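Local atomic coordinates of ribonuclease mar1, putative (Trypanosoma cruzi, PDB entry 1YZV), a protein that is of unproven function but has the fold of the isochorismatase family and is a putative ribonuclease. Residues R11-H15 against E111-L115; K20-C26 against H60-T66; M102-L107 against L131-K136. All coordinates share one frame; numbering follows the deposited sequence.

Interaction 1. Residues R11-H15 against E111-L115; sequences RLLKH and EQVVL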
ATOM      1  N   ARG A  11      -7.643  11.972 -12.599  1.00 38.41           N
ATOM      2  CA  ARG A  11      -7.423  10.982 -11.582  1.00 38.03           C
ATOM      3  C   ARG A  11      -8.551  10.841 -10.558  1.00 34.48           C
ATOM      4  O   ARG A  11      -8.852   9.745 -10.156  1.00 40.53           O
ATOM      5  CB  ARG A  11      -6.060  11.124 -10.919  1.00 36.84           C
ATOM      6  CG  ARG A  11      -5.864  12.303 -10.163  1.00 42.53           C
ATOM      7  CD  ARG A  11      -4.433  12.321  -9.715  1.00 45.48           C
ATOM      8  NE  ARG A  11      -3.490  12.479 -10.827  1.00 48.78           N
ATOM      9  CZ  ARG A  11      -2.730  11.509 -11.333  1.00 46.44           C
ATOM     10  NH1 ARG A  11      -2.717  10.281 -10.824  1.00 51.01           N
ATOM     11  NH2 ARG A  11      -1.891  11.813 -12.298  1.00 40.85           N
ATOM     12  N   LEU A  12      -9.261  11.923 -10.274  1.00 28.29           N
ATOM     13  CA  LEU A  12     -10.393  11.901  -9.377  1.00 26.81           C
ATOM     14  C   LEU A  12     -11.658  11.948 -10.217  1.00 26.53           C
ATOM     15  O   LEU A  12     -11.583  12.160 -11.437  1.00 22.04           O
ATOM     16  CB  LEU A  12     -10.332  13.111  -8.460  1.00 26.03           C
ATOM     17  CG  LEU A  12      -9.144  13.160  -7.477  1.00 22.40           C
ATOM     18  CD1 LEU A  12      -9.146  14.473  -6.781  1.00 21.46           C
ATOM     19  CD2 LEU A  12      -9.177  11.998  -6.516  1.00 25.45           C
ATOM     20  N   LEU A  13     -12.817  11.801  -9.565  1.00 26.56           N
ATOM     21  CA  LEU A  13     -14.096  11.969 -10.247  1.00 23.13           C
ATOM     22  C   LEU A  13     -14.129  13.366 -10.868  1.00 22.19           C
ATOM     23  O   LEU A  13     -13.576  14.309 -10.315  1.00 21.84           O
ATOM     24  CB  LEU A  13     -15.249  11.840  -9.257  1.00 23.24           C
ATOM     25  CG  LEU A  13     -15.488  10.440  -8.697  1.00 23.73           C
ATOM     26  CD1 LEU A  13     -16.353  10.543  -7.462  1.00 25.43           C
ATOM     27  CD2 LEU A  13     -16.130   9.538  -9.745  1.00 29.07           C
ATOM     28  N   LYS A  14     -14.684  13.457 -12.060  1.00 20.94           N
ATOM     29  CA  LYS A  14     -14.964  14.735 -12.706  1.00 23.43           C
ATOM     30  C   LYS A  14     -16.165  15.388 -12.022  1.00 21.57           C
ATOM     31  O   LYS A  14     -16.986  14.720 -11.319  1.00 20.64           O
ATOM     32  CB  LYS A  14     -15.285  14.530 -14.187  1.00 23.42           C
ATOM     33  CG  LYS A  14     -14.084  14.037 -15.020  1.00 29.39           C
ATOM     34  CD  LYS A  14     -14.402  13.920 -16.507  1.00 29.84           C
ATOM     35  CE  LYS A  14     -13.174  13.485 -17.310  1.00 38.48           C
ATOM     36  NZ  LYS A  14     -13.513  13.116 -18.730  1.00 42.49           N
ATOM     37  N   HIS A  15     -16.261  16.696 -12.225  1.00 21.41           N
ATOM     38  CA  HIS A  15     -17.377  17.470 -11.758  1.00 21.24           C
ATOM     39  C   HIS A  15     -18.654  16.901 -12.362  1.00 23.07           C
ATOM     40  O   HIS A  15     -18.652  16.445 -13.529  1.00 21.90           O
ATOM     41  CB  HIS A  15     -17.207  18.944 -12.162  1.00 22.56           C
ATOM     42  CG  HIS A  15     -18.211  19.839 -11.539  1.00 19.57           C
ATOM     43  ND1 HIS A  15     -19.500  19.959 -12.024  1.00 21.24           N
ATOM     44  CD2 HIS A  15     -18.149  20.617 -10.434  1.00 20.76           C
ATOM     45  CE1 HIS A  15     -20.185  20.771 -11.238  1.00 26.50           C
ATOM     46  NE2 HIS A  15     -19.401  21.142 -10.238  1.00 19.13           N
ATOM     47  N   GLU A 111     -19.542   8.041 -17.476  1.00 25.55           N
ATOM     48  CA  GLU A 111     -18.109   7.829 -17.467  1.00 27.03           C
ATOM     49  C   GLU A 111     -17.577   7.285 -16.156  1.00 25.79           C
ATOM     50  O   GLU A 111     -16.480   6.731 -16.138  1.00 27.34           O
ATOM     51  CB  GLU A 111     -17.367   9.133 -17.747  1.00 26.94           C
ATOM     52  CG  GLU A 111     -17.439   9.605 -19.183  1.00 33.44           C
ATOM     53  CD  GLU A 111     -16.695  10.943 -19.406  1.00 36.60           C
ATOM     54  OE1 GLU A 111     -15.740  11.251 -18.641  1.00 44.20           O
ATOM     55  OE2 GLU A 111     -17.076  11.663 -20.355  1.00 46.26           O
ATOM     56  N   GLN A 112     -18.321   7.486 -15.070  1.00 25.00           N
ATOM     57  CA  GLN A 112     -17.839   7.195 -13.726  1.00 23.56           C
ATOM     58  C   GLN A 112     -18.927   6.638 -12.824  1.00 22.19           C
ATOM     59  O   GLN A 112     -20.091   6.976 -12.953  1.00 22.02           O
ATOM     60  CB  GLN A 112     -17.163   8.417 -13.122  1.00 24.55           C
ATOM     61  CG  GLN A 112     -18.113   9.601 -12.890  1.00 24.72           C
ATOM     62  CD  GLN A 112     -17.398  10.924 -12.722  1.00 23.44           C
ATOM     63  OE1 GLN A 112     -16.212  11.089 -13.096  1.00 25.33           O
ATOM     64  NE2 GLN A 112     -18.117  11.897 -12.117  1.00 19.52           N
ATOM     65  N   VAL A 113     -18.524   5.663 -12.009  1.00 20.63           N
ATOM     66  CA  VAL A 113     -19.427   4.915 -11.135  1.00 20.63           C
ATOM     67  C   VAL A 113     -18.867   5.020  -9.743  1.00 21.56           C
ATOM     68  O   VAL A 113     -17.636   4.876  -9.545  1.00 20.96           O
ATOM     69  CB  VAL A 113     -19.493   3.439 -11.597  1.00 19.93           C
ATOM     70  CG1 VAL A 113     -20.163   2.551 -10.530  1.00 23.03           C
ATOM     71  CG2 VAL A 113     -20.211   3.330 -13.051  1.00 24.92           C
ATOM     72  N   VAL A 114     -19.739   5.391  -8.822  1.00 23.87           N
ATOM     73  CA  VAL A 114     -19.481   5.352  -7.408  1.00 20.72           C
ATOM     74  C   VAL A 114     -20.102   4.055  -6.900  1.00 22.21           C
ATOM     75  O   VAL A 114     -21.325   3.845  -7.004  1.00 22.55           O
ATOM     76  CB  VAL A 114     -20.094   6.574  -6.699  1.00 22.99           C
ATOM     77  CG1 VAL A 114     -20.019   6.440  -5.190  1.00 22.61           C
ATOM     78  CG2 VAL A 114     -19.393   7.848  -7.175  1.00 24.70           C
ATOM     79  N   LEU A 115     -19.265   3.201  -6.320  1.00 20.75           N
ATOM     80  CA  LEU A 115     -19.634   1.808  -5.994  1.00 20.67           C
ATOM     81  C   LEU A 115     -19.449   1.515  -4.506  1.00 19.98           C
ATOM     82  O   LEU A 115     -18.395   1.810  -3.927  1.00 20.58           O
ATOM     83  CB  LEU A 115     -18.787   0.837  -6.813  1.00 19.89           C
ATOM     84  CG  LEU A 115     -18.825  -0.692  -6.548  1.00 20.21           C
ATOM     85  CD1 LEU A 115     -20.258  -1.264  -6.774  1.00 22.52           C
ATOM     86  CD2 LEU A 115     -17.795  -1.405  -7.484  1.00 21.19           C
TER

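Interaction 2. Residues K20-C26 against H60-T66; sequences KTAFFCC and HSVYIVT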
ATOM      1  N   LYS A  20     -22.060  12.049 -16.820  1.00 33.20           N
ATOM      2  CA  LYS A  20     -23.002  11.450 -15.907  1.00 32.34           C
ATOM      3  C   LYS A  20     -22.330  10.409 -14.979  1.00 29.29           C
ATOM      4  O   LYS A  20     -21.274   9.860 -15.320  1.00 25.11           O
ATOM      5  CB  LYS A  20     -24.100  10.840 -16.717  1.00 35.59           C
ATOM      6  CG  LYS A  20     -25.292  10.422 -15.947  1.00 41.43           C
ATOM      7  CD  LYS A  20     -26.523  10.546 -16.870  1.00 42.45           C
ATOM      8  CE  LYS A  20     -27.704   9.803 -16.271  1.00 42.38           C
ATOM      9  NZ  LYS A  20     -28.937   9.939 -17.124  1.00 41.58           N
ATOM     10  N   THR A  21     -22.827  10.365 -13.728  1.00 25.53           N
ATOM     11  CA  THR A  21     -22.298   9.484 -12.684  1.00 26.35           C
ATOM     12  C   THR A  21     -23.358   8.467 -12.275  1.00 24.70           C
ATOM     13  O   THR A  21     -24.517   8.845 -12.104  1.00 26.16           O
ATOM     14  CB  THR A  21     -21.933  10.320 -11.403  1.00 24.87           C
ATOM     15  OG1 THR A  21     -21.029  11.348 -11.787  1.00 25.29           O
ATOM     16  CG2 THR A  21     -21.274   9.480 -10.338  1.00 26.93           C
ATOM     17  N   ALA A  22     -22.983   7.185 -12.191  1.00 23.28           N
ATOM     18  CA  ALA A  22     -23.907   6.127 -11.707  1.00 23.26           C
ATOM     19  C   ALA A  22     -23.505   5.763 -10.294  1.00 23.87           C
ATOM     20  O   ALA A  22     -22.322   5.591  -9.985  1.00 22.98           O
ATOM     21  CB  ALA A  22     -23.844   4.886 -12.596  1.00 26.26           C
ATOM     22  N   PHE A  23     -24.501   5.696  -9.429  1.00 25.82           N
ATOM     23  CA  PHE A  23     -24.330   5.238  -8.085  1.00 24.72           C
ATOM     24  C   PHE A  23     -24.779   3.774  -8.056  1.00 25.15           C
ATOM     25  O   PHE A  23     -25.960   3.460  -8.248  1.00 26.46           O
ATOM     26  CB  PHE A  23     -25.134   6.125  -7.123  1.00 23.94           C
ATOM     27  CG  PHE A  23     -24.579   7.512  -6.984  1.00 22.06           C
ATOM     28  CD1 PHE A  23     -23.583   7.793  -6.048  1.00 20.63           C
ATOM     29  CD2 PHE A  23     -25.046   8.536  -7.782  1.00 23.62           C
ATOM     30  CE1 PHE A  23     -23.020   9.035  -5.989  1.00 20.91           C
ATOM     31  CE2 PHE A  23     -24.399   9.763  -7.793  1.00 24.31           C
ATOM     32  CZ  PHE A  23     -23.436  10.033  -6.866  1.00 23.29           C
ATOM     33  N   PHE A  24     -23.811   2.889  -7.848  1.00 25.00           N
ATOM     34  CA  PHE A  24     -24.052   1.439  -7.764  1.00 23.67           C
ATOM     35  C   PHE A  24     -24.096   0.963  -6.319  1.00 27.43           C
ATOM     36  O   PHE A  24     -23.060   0.827  -5.668  1.00 22.97           O
ATOM     37  CB  PHE A  24     -22.967   0.663  -8.474  1.00 23.80           C
ATOM     38  CG  PHE A  24     -23.153   0.529  -9.973  1.00 21.57           C
ATOM     39  CD1 PHE A  24     -23.856   1.459 -10.710  1.00 24.13           C
ATOM     40  CD2 PHE A  24     -22.610  -0.559 -10.644  1.00 30.19           C
ATOM     41  CE1 PHE A  24     -24.069   1.271 -12.062  1.00 26.95           C
ATOM     42  CE2 PHE A  24     -22.794  -0.742 -11.994  1.00 26.91           C
ATOM     43  CZ  PHE A  24     -23.506   0.193 -12.716  1.00 30.68           C
ATOM     44  N   CYS A  25     -25.312   0.658  -5.877  1.00 24.92           N
ATOM     45  CA  CYS A  25     -25.625   0.168  -4.545  1.00 25.92           C
ATOM     46  C   CYS A  25     -25.748  -1.373  -4.591  1.00 24.54           C
ATOM     47  O   CYS A  25     -26.735  -1.930  -5.050  1.00 26.86           O
ATOM     48  CB  CYS A  25     -26.940   0.798  -4.106  1.00 28.56           C
ATOM     49  SG  CYS A  25     -27.535   0.334  -2.471  1.00 34.20           S
ATOM     50  N   CYS A  26     -24.687  -2.028  -4.187  1.00 26.21           N
ATOM     51  CA  CYS A  26     -24.510  -3.469  -4.332  1.00 26.99           C
ATOM     52  C   CYS A  26     -25.083  -4.248  -3.155  1.00 23.35           C
ATOM     53  O   CYS A  26     -24.473  -4.298  -2.093  1.00 23.76           O
ATOM     54  CB  CYS A  26     -23.020  -3.774  -4.435  1.00 26.17           C
ATOM     55  SG  CYS A  26     -22.599  -5.243  -5.235  1.00 36.53           S
ATOM     56  N   HIS A  60     -27.628  14.327 -14.347  1.00 26.00           N
ATOM     57  CA  HIS A  60     -26.247  14.093 -13.952  1.00 24.24           C
ATOM     58  C   HIS A  60     -26.012  12.801 -13.176  1.00 24.73           C
ATOM     59  O   HIS A  60     -24.855  12.428 -12.939  1.00 27.32           O
ATOM     60  CB  HIS A  60     -25.782  15.259 -13.117  1.00 23.61           C
ATOM     61  CG  HIS A  60     -25.924  16.584 -13.805  1.00 23.29           C
ATOM     62  ND1 HIS A  60     -25.293  16.874 -15.000  1.00 21.92           N
ATOM     63  CD2 HIS A  60     -26.533  17.726 -13.412  1.00 24.10           C
ATOM     64  CE1 HIS A  60     -25.590  18.114 -15.354  1.00 26.42           C
ATOM     65  NE2 HIS A  60     -26.304  18.669 -14.390  1.00 23.28           N
ATOM     66  N   SER A  61     -27.090  12.123 -12.789  1.00 24.77           N
ATOM     67  CA  SER A  61     -26.982  11.003 -11.859  1.00 25.00           C
ATOM     68  C   SER A  61     -28.011   9.942 -12.164  1.00 25.37           C
ATOM     69  O   SER A  61     -29.180  10.285 -12.412  1.00 24.48           O
ATOM     70  CB  SER A  61     -27.128  11.514 -10.403  1.00 26.01           C
ATOM     71  OG  SER A  61     -26.980  10.458  -9.474  1.00 28.83           O
ATOM     72  N   VAL A  62     -27.588   8.668 -12.027  1.00 23.70           N
ATOM     73  CA  VAL A  62     -28.447   7.503 -12.070  1.00 23.84           C
ATOM     74  C   VAL A  62     -28.120   6.615 -10.871  1.00 24.69           C
ATOM     75  O   VAL A  62     -26.974   6.547 -10.442  1.00 23.14           O
ATOM     76  CB  VAL A  62     -28.333   6.737 -13.421  1.00 25.80           C
ATOM     77  CG1 VAL A  62     -26.947   6.253 -13.665  1.00 31.54           C
ATOM     78  CG2 VAL A  62     -29.360   5.583 -13.503  1.00 29.27           C
ATOM     79  N   TYR A  63     -29.160   6.082 -10.230  1.00 23.26           N
ATOM     80  CA  TYR A  63     -29.013   5.279  -9.000  1.00 23.63           C
ATOM     81  C   TYR A  63     -29.502   3.858  -9.296  1.00 25.42           C
ATOM     82  O   TYR A  63     -30.713   3.634  -9.502  1.00 26.15           O
ATOM     83  CB  TYR A  63     -29.837   5.933  -7.870  1.00 20.75           C
ATOM     84  CG  TYR A  63     -29.461   5.561  -6.458  1.00 21.35           C
ATOM     85  CD1 TYR A  63     -29.870   4.337  -5.897  1.00 22.00           C
ATOM     86  CD2 TYR A  63     -28.681   6.405  -5.677  1.00 20.85           C
ATOM     87  CE1 TYR A  63     -29.499   3.966  -4.624  1.00 22.84           C
ATOM     88  CE2 TYR A  63     -28.331   6.039  -4.365  1.00 19.44           C
ATOM     89  CZ  TYR A  63     -28.780   4.825  -3.844  1.00 23.20           C
ATOM     90  OH  TYR A  63     -28.443   4.463  -2.559  1.00 22.75           O
ATOM     91  N   ILE A  64     -28.556   2.922  -9.254  1.00 24.27           N
ATOM     92  CA  ILE A  64     -28.735   1.531  -9.601  1.00 25.32           C
ATOM     93  C   ILE A  64     -28.520   0.629  -8.400  1.00 25.36           C
ATOM     94  O   ILE A  64     -27.495   0.716  -7.704  1.00 24.04           O
ATOM     95  CB  ILE A  64     -27.741   1.137 -10.751  1.00 21.04           C
ATOM     96  CG1 ILE A  64     -27.954   2.129 -11.886  1.00 25.73           C
ATOM     97  CG2 ILE A  64     -27.894  -0.345 -11.118  1.00 25.67           C
ATOM     98  CD1 ILE A  64     -27.349   1.791 -13.134  1.00 37.67           C
ATOM     99  N   VAL A  65     -29.546  -0.168  -8.103  1.00 25.14           N
ATOM    100  CA  VAL A  65     -29.545  -1.103  -6.983  1.00 26.56           C
ATOM    101  C   VAL A  65     -29.654  -2.531  -7.524  1.00 25.80           C
ATOM    102  O   VAL A  65     -30.490  -2.831  -8.406  1.00 23.91           O
ATOM    103  CB  VAL A  65     -30.734  -0.843  -6.044  1.00 29.95           C
ATOM    104  CG1 VAL A  65     -30.638  -1.708  -4.811  1.00 31.32           C
ATOM    105  CG2 VAL A  65     -30.816   0.660  -5.678  1.00 31.36           C
ATOM    106  N   THR A  66     -28.805  -3.414  -7.011  1.00 24.97           N
ATOM    107  CA  THR A  66     -28.990  -4.839  -7.260  1.00 24.84           C
ATOM    108  C   THR A  66     -29.298  -5.573  -5.960  1.00 23.45           C
ATOM    109  O   THR A  66     -29.015  -5.097  -4.860  1.00 25.02           O
ATOM    110  CB  THR A  66     -27.767  -5.479  -7.923  1.00 25.74           C
ATOM    111  OG1 THR A  66     -26.594  -5.246  -7.113  1.00 25.57           O
ATOM    112  CG2 THR A  66     -27.599  -4.918  -9.317  1.00 26.62           C
TER
HETATM  113  O   HOH W   1     -30.278   9.660 -14.654  1.00 55.05           O
HETATM  114  O   HOH W   2     -22.360  13.468 -12.741  1.00 25.72           O

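Interaction 3. Residues M102-L107 against L131-K136; sequences MPLVDL and LLDMKK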
ATOM      1  N   MET A 102     -26.818  -2.951 -18.106  1.00 32.13           N
ATOM      2  CA  MET A 102     -25.947  -2.471 -19.163  1.00 31.55           C
ATOM      3  C   MET A 102     -26.466  -1.262 -19.950  1.00 31.55           C
ATOM      4  O   MET A 102     -25.686  -0.354 -20.200  1.00 35.49           O
ATOM      5  CB  MET A 102     -25.568  -3.635 -20.103  1.00 31.12           C
ATOM      6  CG  MET A 102     -24.623  -4.623 -19.463  1.00 39.41           C
ATOM      7  SD  MET A 102     -22.943  -3.969 -19.277  1.00 38.50           S
ATOM      8  CE  MET A 102     -22.260  -4.120 -20.930  1.00 43.78           C
ATOM      9  N   PRO A 103     -27.771  -1.207 -20.302  1.00 30.32           N
ATOM     10  CA  PRO A 103     -28.302  -0.014 -20.986  1.00 32.47           C
ATOM     11  C   PRO A 103     -28.321   1.277 -20.134  1.00 34.78           C
ATOM     12  O   PRO A 103     -28.679   2.369 -20.632  1.00 33.64           O
ATOM     13  CB  PRO A 103     -29.743  -0.406 -21.332  1.00 34.79           C
ATOM     14  CG  PRO A 103     -29.859  -1.891 -21.043  1.00 32.18           C
ATOM     15  CD  PRO A 103     -28.817  -2.208 -20.036  1.00 32.74           C
ATOM     16  N   LEU A 104     -28.017   1.143 -18.848  1.00 33.57           N
ATOM     17  CA  LEU A 104     -27.957   2.290 -17.939  1.00 33.90           C
ATOM     18  C   LEU A 104     -26.565   2.876 -17.804  1.00 32.58           C
ATOM     19  O   LEU A 104     -26.434   4.051 -17.473  1.00 34.23           O
ATOM     20  CB  LEU A 104     -28.475   1.894 -16.552  1.00 34.73           C
ATOM     21  CG  LEU A 104     -29.946   2.134 -16.185  1.00 37.73           C
ATOM     22  CD1 LEU A 104     -30.841   2.249 -17.324  1.00 43.54           C
ATOM     23  CD2 LEU A 104     -30.436   1.060 -15.217  1.00 38.86           C
ATOM     24  N   VAL A 105     -25.538   2.074 -18.051  1.00 32.03           N
ATOM     25  CA  VAL A 105     -24.158   2.486 -17.843  1.00 32.30           C
ATOM     26  C   VAL A 105     -23.301   2.346 -19.090  1.00 30.36           C
ATOM     27  O   VAL A 105     -22.280   3.012 -19.212  1.00 29.79           O
ATOM     28  CB  VAL A 105     -23.525   1.646 -16.659  1.00 32.85           C
ATOM     29  CG1 VAL A 105     -23.427   0.160 -16.993  1.00 34.60           C
ATOM     30  CG2 VAL A 105     -22.160   2.157 -16.285  1.00 38.54           C
ATOM     31  N   ASP A 106     -23.666   1.437 -20.001  1.00 31.23           N
ATOM     32  CA  ASP A 106     -22.896   1.257 -21.250  1.00 33.39           C
ATOM     33  C   ASP A 106     -23.256   2.374 -22.241  1.00 34.59           C
ATOM     34  O   ASP A 106     -23.685   2.110 -23.358  1.00 34.00           O
ATOM     35  CB  ASP A 106     -23.197  -0.115 -21.854  1.00 30.72           C
ATOM     36  CG  ASP A 106     -22.236  -0.524 -22.950  1.00 36.85           C
ATOM     37  OD1 ASP A 106     -21.061  -0.070 -22.985  1.00 38.48           O
ATOM     38  OD2 ASP A 106     -22.637  -1.438 -23.705  1.00 43.55           O
ATOM     39  N   LEU A 107     -23.135   3.616 -21.796  1.00 34.66           N
ATOM     40  CA  LEU A 107     -23.362   4.824 -22.629  1.00 35.53           C
ATOM     41  C   LEU A 107     -22.128   5.700 -22.451  1.00 36.57           C
ATOM     42  O   LEU A 107     -21.611   5.796 -21.353  1.00 34.48           O
ATOM     43  CB  LEU A 107     -24.601   5.588 -22.139  1.00 35.93           C
ATOM     44  CG  LEU A 107     -25.940   4.827 -22.108  1.00 38.95           C
ATOM     45  CD1 LEU A 107     -26.999   5.496 -21.225  1.00 41.45           C
ATOM     46  CD2 LEU A 107     -26.464   4.678 -23.532  1.00 43.06           C
ATOM     47  N   LEU A 131     -16.360  -3.182 -14.489  1.00 22.09           N
ATOM     48  CA  LEU A 131     -16.373  -1.798 -14.909  1.00 22.93           C
ATOM     49  C   LEU A 131     -15.029  -1.378 -15.488  1.00 25.11           C
ATOM     50  O   LEU A 131     -14.965  -0.669 -16.497  1.00 24.15           O
ATOM     51  CB  LEU A 131     -16.766  -0.864 -13.738  1.00 23.09           C
ATOM     52  CG  LEU A 131     -18.230  -1.005 -13.329  1.00 22.73           C
ATOM     53  CD1 LEU A 131     -18.446  -0.375 -11.967  1.00 21.81           C
ATOM     54  CD2 LEU A 131     -19.155  -0.343 -14.398  1.00 25.19           C
ATOM     55  N   LEU A 132     -13.951  -1.891 -14.924  1.00 24.69           N
ATOM     56  CA  LEU A 132     -12.649  -1.576 -15.481  1.00 27.43           C
ATOM     57  C   LEU A 132     -12.514  -2.184 -16.870  1.00 30.18           C
ATOM     58  O   LEU A 132     -11.938  -1.554 -17.759  1.00 26.65           O
ATOM     59  CB  LEU A 132     -11.522  -2.061 -14.594  1.00 27.39           C
ATOM     60  CG  LEU A 132     -11.199  -1.256 -13.324  1.00 25.78           C
ATOM     61  CD1 LEU A 132     -10.051  -1.931 -12.622  1.00 31.03           C
ATOM     62  CD2 LEU A 132     -10.864   0.202 -13.696  1.00 30.58           C
ATOM     63  N   ASP A 133     -13.064  -3.374 -17.062  1.00 28.45           N
ATOM     64  CA  ASP A 133     -13.101  -3.958 -18.388  1.00 31.08           C
ATOM     65  C   ASP A 133     -13.871  -3.121 -19.389  1.00 31.49           C
ATOM     66  O   ASP A 133     -13.600  -3.236 -20.565  1.00 29.83           O
ATOM     67  CB  ASP A 133     -13.700  -5.360 -18.372  1.00 33.40           C
ATOM     68  CG  ASP A 133     -12.752  -6.380 -17.814  1.00 44.66           C
ATOM     69  OD1 ASP A 133     -11.527  -6.121 -17.871  1.00 56.97           O
ATOM     70  OD2 ASP A 133     -13.226  -7.444 -17.336  1.00 54.50           O
ATOM     71  N   MET A 134     -14.883  -2.384 -18.946  1.00 29.08           N
ATOM     72  CA  MET A 134     -15.651  -1.476 -19.813  1.00 30.84           C
ATOM     73  C   MET A 134     -15.018  -0.083 -19.983  1.00 30.12           C
ATOM     74  O   MET A 134     -15.661   0.825 -20.510  1.00 27.35           O
ATOM     75  CB  MET A 134     -17.029  -1.255 -19.207  1.00 29.91           C
ATOM     76  CG  MET A 134     -17.890  -2.467 -19.220  1.00 33.94           C
ATOM     77  SD  MET A 134     -19.418  -2.243 -18.308  1.00 35.55           S
ATOM     78  CE  MET A 134     -20.183  -0.943 -19.267  1.00 31.56           C
ATOM     79  N   LYS A 135     -13.829   0.104 -19.409  1.00 29.08           N
ATOM     80  CA  LYS A 135     -13.077   1.355 -19.439  1.00 31.60           C
ATOM     81  C   LYS A 135     -13.827   2.494 -18.757  1.00 29.47           C
ATOM     82  O   LYS A 135     -13.724   3.647 -19.156  1.00 29.42           O
ATOM     83  CB  LYS A 135     -12.636   1.708 -20.868  1.00 33.66           C
ATOM     84  CG  LYS A 135     -11.760   0.613 -21.512  1.00 38.32           C
ATOM     85  CD  LYS A 135     -11.334   1.032 -22.929  1.00 43.84           C
ATOM     86  CE  LYS A 135     -10.750  -0.143 -23.798  1.00 53.34           C
ATOM     87  NZ  LYS A 135     -10.623   0.225 -25.296  1.00 53.94           N
ATOM     88  N   LYS A 136     -14.531   2.173 -17.672  1.00 26.14           N
ATOM     89  CA  LYS A 136     -15.157   3.186 -16.844  1.00 24.89           C
ATOM     90  C   LYS A 136     -14.230   3.510 -15.658  1.00 26.81           C
ATOM     91  O   LYS A 136     -13.470   2.661 -15.204  1.00 28.50           O
ATOM     92  CB  LYS A 136     -16.508   2.687 -16.330  1.00 25.76           C
ATOM     93  CG  LYS A 136     -17.503   2.201 -17.402  1.00 28.83           C
ATOM     94  CD  LYS A 136     -17.950   3.331 -18.293  1.00 23.81           C
ATOM     95  CE  LYS A 136     -18.979   2.888 -19.318  1.00 28.58           C
ATOM     96  NZ  LYS A 136     -19.526   4.085 -20.076  1.00 23.41           N
TER
HETATM   97  O   HOH W   3     -19.934   2.649 -22.527  1.00 38.81           O

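Interaction 1. Residues R11-H15 against E111-L115
Gln112 meets Lys14 through a pair of hydrogen bonds, its side-chain amide taking both the N-H and the carbonyl of one loop residue; this fastens the N-terminal loop to strand 110-118 of the parallel sheet of this isochorismatase-like α/β fold. Lys14 N donates to Gln112 OE1 at 3.0 Å, in the carbonyl plane and on a lone pair. In return Gln112 NE2 gives a nearly straight bond (171°) to Lys14 O at 3.1 Å, with the acceptor lying in the amide plane. Glutamine suits the place because one flat group offers both an acceptor and a donor. Its CG sits between the backbone N and the carbonyl carbon (chi1 65°), and the extended chain beyond carries the amide to the loop. Leu13 closes over this amide, its CD2 resting 3.5 Å from Gln112 CD, while its other methyl turns to Val114. Further out, Gln112 NE2 also bonds to Thr21 OG1 on the adjacent strand, which helps to fix the amide's rotation, and Leu13 and Val114 both pack on Ile176 of helix 173-181. At the more exposed end Lys14 forms a salt bridge, its NZ 2.9 Å from Glu111 OE1, on that oxygen's syn lone pair.

Interaction 2. Residues K20-C26 against H60-T66
Strands 20-26 and 61-66 are neighbouring parallel strands of the six-stranded sheet, 20-26 in its middle and 61-66 one place further out, joined by a β-α-β connection through helix 39-56 as in other α/β folds of this family. Six backbone hydrogen bonds zip them together in strict register: Thr21, Phe23 and Cys25 of the first strand each give their N-H and their carbonyl to the second. The middle bonds are short and straight, as in Phe23 N to Val62 O at 2.8 Å and 173°. At the opening end, Thr21 N instead reaches His60 O from above the carbonyl plane. On one face small Ala22 makes room for Val62, whose CG1 comes within 3.6 Å of Ala22 CB, and the flat Phe24 lies along Ile64, pointing the same way, with Phe24 CE1 3.5 Å from Ile64 CD1. Phe24 also touches Val113 and Leu115 of strand 110-118. On the other face Phe23 CB packs against Tyr63 CD2 and Cys25 CB against Tyr63 CE1, both from the same side of the ring plane. Buried polar ends find partners beyond the pair: Tyr63 OH bonds to Ala46 O and Thr66 OG1 to Asp27. Lys20, its chain extended across the start of strand 61-66, reaches Thr58 O and a water that in turn donates to Ser61 O. Ser61 turns its hydroxyl away from its own amide (chi1 -178°), which brings OG to His53 ND1 in a hydrogen bond and to the edge of the Phe23 ring, 3.2 Å from Phe23 CE2.

Interaction 3. Residues M102-L107 against L131-K136
Two methionines, Met102 and Met134, reach toward each other tip to tip, their SD atoms 4.0 Å apart, where the short, weakly bonded helix 102-105 meets the C-terminal end of helix 120-133. Both elements flank the parallel sheet of the α/β fold, just before and just after strand 110-118. Methionine suits this partly exposed junction because its unbranched, flexible chain can be bent to fit: Met102 turns at chi2 and chi3, and Met134 at chi3 (63°), which swings its methyl across to Val105 and Asp106. Met134 CE thus lies 4.1 Å from Val105 CG1 and 3.9 Å from Asp106 OD1. Deeper in, Val105 CG2 approaches Leu131 CD2 at 4.3 Å; the compact, branched Val105 fits between Leu131, Leu97 and Val113, and Leu131 also packs on the last two. Helix 120-133 ends in a Schellman motif, with Lys135 at positive phi; Lys136 N bonds back to Leu131 O, and the chain leaves toward strand 137-146. Lys136 NZ bonds to Val110 O at the start of strand 110-118. Nearby, Asp106 centres an inverse gamma turn, and a water bonds to both Asp106 OD1 and Lys136 NZ, which are 5.3 Å apart and so linked only indirectly. Lys136 NZ also meets Val105 O at 3.1 Å, with a C=O...N angle of 164°.

All three contacts gather round strand 110-118, with centres 11 to 12 Å apart. Interaction 2 joins strand 20-26 to strand 61-68, and strand 20-26 is also the sheet neighbour of strand 110-118, which interaction 1 ties to the N-terminal loop; Val114 bonds through its backbone to Ala22 and Phe24. Interaction 3 bridges the elements before and after that strand, and Val113 packs on both Val105 and Leu131. Ile64 and Leu104 join interactions 2 and 3. Along the chain, interaction 2 is nested within the loop closed by interaction 1 and precedes interaction 3, whose segments alternate with those of interaction 1. The sheet thus gathers distant segments, strand 110-118 linking the loop, its neighbour strand and helix 120-133.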